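Local atomic coordinates of ESAT-6/WXG100 secretion system protein (Streptococcus gallolyticus, PDB entry 7JQE), a protein that is the EsaA subunit of the bacterial type VIIb secretion system, its extracellular region probably contributing to the export of proteins such as toxins across the cell envelope. Residues 195-200 with 245-250. Sequence-based numbering, arbitrary orientation.
Sequences EIASLM and KGVTTV. With EDO (1,2-ethanediol), chain U; EDO (1,2-ethanediol), chain X; EDO (1,2-ethanediol), chain M.
Ala-197, on the last turns of helix 191-200, meets Val-247 of the extended segment 245-250 through a single methyl: Val-247 CG1 lies 4.0 Å from Ala-197 CA and 4.1 Å from Ala-197 CB. That methyl is put there by the first torsion of Val-247, which sets CG1 anti to the backbone N (chi1 -164°). One turn on, Met-200, a selenomethionine, carries the larger share of the contact. Its CB sits 3.8 Å from the same Val-247 CG1, and the Met-200 chain passes roughly perpendicular to Val-247. It runs out extended and then bends at chi3 (53°), where its terminal CE reaches both Val-247 CG1 and Thr-249 CG2, at 4.1 Å from each. The Met-200 and Thr-249 side chains run alongside each other in one direction, and these side-chain contacts are apolar; Thr-249 CG2 also abuts the carbonyl at the helix end, 3.1 Å from Met-200 O. Thr-249 OG1 and Val-247 O both bond Lys-242 NZ of helix 225-244, and Val-247 O also accepts a 2.6 Å hydrogen bond from O1 of a 1,2-ethanediol, probably a crystallisation additive. Tyr-241 of that helix touches Ile-196, Met-200 and Val-247 alike, while a backbone hydrogen bond between Val-250 and Val-203 ties the segment to the chain just after helix 191-200. This is plain helix-to-loop packing within the helical middle of the elongated chain: the segment leaving helix 225-244 runs alongside the C-terminal turn of helix 191-200, in the same general direction.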
loop_
_atom_site.group_PDB
_atom_site.type_symbol
_atom_site.label_atom_id
_atom_site.label_comp_id
_atom_site.label_asym_id
_atom_site.label_seq_id
_atom_site.Cartn_x
_atom_site.Cartn_y
_atom_site.Cartn_z
ATOM N N GLU A 195 0.229 -3.904 -11.442
ATOM C CA GLU A 195 1.135 -4.364 -10.393
ATOM C C GLU A 195 0.404 -5.237 -9.379
ATOM O O GLU A 195 0.901 -6.297 -8.983
ATOM C CB GLU A 195 1.786 -3.167 -9.701
ATOM C CG GLU A 195 2.557 -3.532 -8.434
ATOM C CD GLU A 195 3.623 -4.580 -8.683
ATOM O OE1 GLU A 195 3.948 -4.823 -9.864
ATOM O OE2 GLU A 195 4.133 -5.163 -7.699
ATOM N N ILE A 196 -0.781 -4.803 -8.951
ATOM C CA ILE A 196 -1.573 -5.578 -7.999
ATOM C C ILE A 196 -1.850 -6.975 -8.546
ATOM O O ILE A 196 -1.664 -7.983 -7.851
ATOM C CB ILE A 196 -2.876 -4.829 -7.668
ATOM C CG1 ILE A 196 -2.563 -3.474 -7.033
ATOM C CG2 ILE A 196 -3.759 -5.652 -6.756
ATOM C CD1 ILE A 196 -3.783 -2.621 -6.801
ATOM N N ALA A 197 -2.306 -7.059 -9.799
ATOM C CA ALA A 197 -2.609 -8.365 -10.378
ATOM C C ALA A 197 -1.371 -9.246 -10.450
ATOM O O ALA A 197 -1.469 -10.468 -10.298
ATOM C CB ALA A 197 -3.224 -8.204 -11.769
ATOM N N SER A 198 -0.202 -8.651 -10.692
ATOM C CA SER A 198 1.034 -9.421 -10.697
ATOM C C SER A 198 1.272 -10.060 -9.335
ATOM O O SER A 198 1.523 -11.266 -9.235
ATOM C CB SER A 198 2.206 -8.524 -11.088
ATOM O OG SER A 198 3.437 -9.206 -10.948
ATOM N N LEU A 199 1.183 -9.260 -8.271
ATOM C CA LEU A 199 1.324 -9.789 -6.919
ATOM C C LEU A 199 0.305 -10.888 -6.645
ATOM O O LEU A 199 0.641 -11.942 -6.093
ATOM C CB LEU A 199 1.172 -8.658 -5.903
ATOM C CG LEU A 199 2.393 -7.777 -5.648
ATOM C CD1 LEU A 199 1.994 -6.562 -4.828
ATOM C CD2 LEU A 199 3.471 -8.577 -4.928
HETATM N N MSE A 200 -0.949 -10.657 -7.016
HETATM C CA MSE A 200 -2.023 -11.585 -6.682
HETATM C C MSE A 200 -1.958 -12.871 -7.497
HETATM O O MSE A 200 -2.619 -13.852 -7.159
HETATM C CB MSE A 200 -3.386 -10.913 -6.874
HETATM C CG MSE A 200 -3.620 -9.739 -5.927
HETATM SE SE MSE A 200 -5.415 -8.969 -5.994
HETATM C CE MSE A 200 -6.486 -10.575 -5.720
ATOM N N LYS A 245 -12.330 -6.772 -10.486
ATOM C CA LYS A 245 -11.546 -6.900 -11.703
ATOM C C LYS A 245 -11.596 -8.357 -12.156
ATOM O O LYS A 245 -12.416 -9.148 -11.683
ATOM C CB LYS A 245 -10.118 -6.420 -11.463
ATOM C CG LYS A 245 -10.021 -5.056 -10.804
ATOM C CD LYS A 245 -10.025 -3.944 -11.842
ATOM C CE LYS A 245 -10.046 -2.575 -11.184
ATOM N NZ LYS A 245 -11.335 -2.349 -10.484
ATOM N N GLY A 246 -10.710 -8.738 -13.070
ATOM C CA GLY A 246 -10.635 -10.132 -13.471
ATOM C C GLY A 246 -9.287 -10.744 -13.153
ATOM O O GLY A 246 -8.525 -11.088 -14.062
ATOM N N VAL A 247 -8.984 -10.895 -11.867
ATOM C CA VAL A 247 -7.646 -11.265 -11.421
ATOM C C VAL A 247 -7.549 -12.782 -11.309
ATOM O O VAL A 247 -8.291 -13.407 -10.543
ATOM C CB VAL A 247 -7.308 -10.590 -10.084
ATOM C CG1 VAL A 247 -5.814 -10.655 -9.814
ATOM C CG2 VAL A 247 -7.795 -9.149 -10.087
ATOM N N THR A 248 -6.632 -13.375 -12.074
ATOM C CA THR A 248 -6.289 -14.782 -11.911
ATOM C C THR A 248 -5.395 -14.958 -10.689
ATOM O O THR A 248 -4.428 -14.210 -10.506
ATOM C CB THR A 248 -5.592 -15.307 -13.165
ATOM O OG1 THR A 248 -6.550 -15.420 -14.224
ATOM C CG2 THR A 248 -4.974 -16.669 -12.914
ATOM N N THR A 249 -5.726 -15.936 -9.845
ATOM C CA THR A 249 -4.965 -16.224 -8.632
ATOM C C THR A 249 -4.636 -17.712 -8.571
ATOM O O THR A 249 -4.995 -18.490 -9.460
ATOM C CB THR A 249 -5.728 -15.798 -7.370
ATOM O OG1 THR A 249 -7.073 -16.291 -7.429
ATOM C CG2 THR A 249 -5.737 -14.282 -7.234
ATOM N N VAL A 250 -3.952 -18.108 -7.501
ATOM C CA VAL A 250 -3.551 -19.491 -7.292
ATOM C C VAL A 250 -4.468 -20.118 -6.249
ATOM O O VAL A 250 -5.078 -19.432 -5.425
ATOM C CB VAL A 250 -2.065 -19.590 -6.877
ATOM C CG1 VAL A 250 -1.883 -20.574 -5.743
ATOM C CG2 VAL A 250 -1.220 -19.992 -8.081
HETATM C C1 EDO U . -11.452 -14.266 -12.423
HETATM O O1 EDO U . -10.774 -13.821 -11.240
HETATM C C2 EDO U . -12.813 -14.819 -12.017
HETATM O O2 EDO U . -13.194 -14.238 -10.762
HETATM C C1 EDO X . 7.532 -6.719 -9.456
HETATM O O1 EDO X . 6.542 -6.876 -8.427
HETATM C C2 EDO X . 6.855 -6.370 -10.780
HETATM O O2 EDO X . 7.845 -6.131 -11.788
HETATM C C1 EDO M . -11.413 0.909 -10.758
HETATM O O1 EDO M . -10.548 2.052 -10.816
HETATM C C2 EDO M . -12.711 1.280 -10.046
HETATM O O2 EDO M . -13.619 0.171 -10.059
#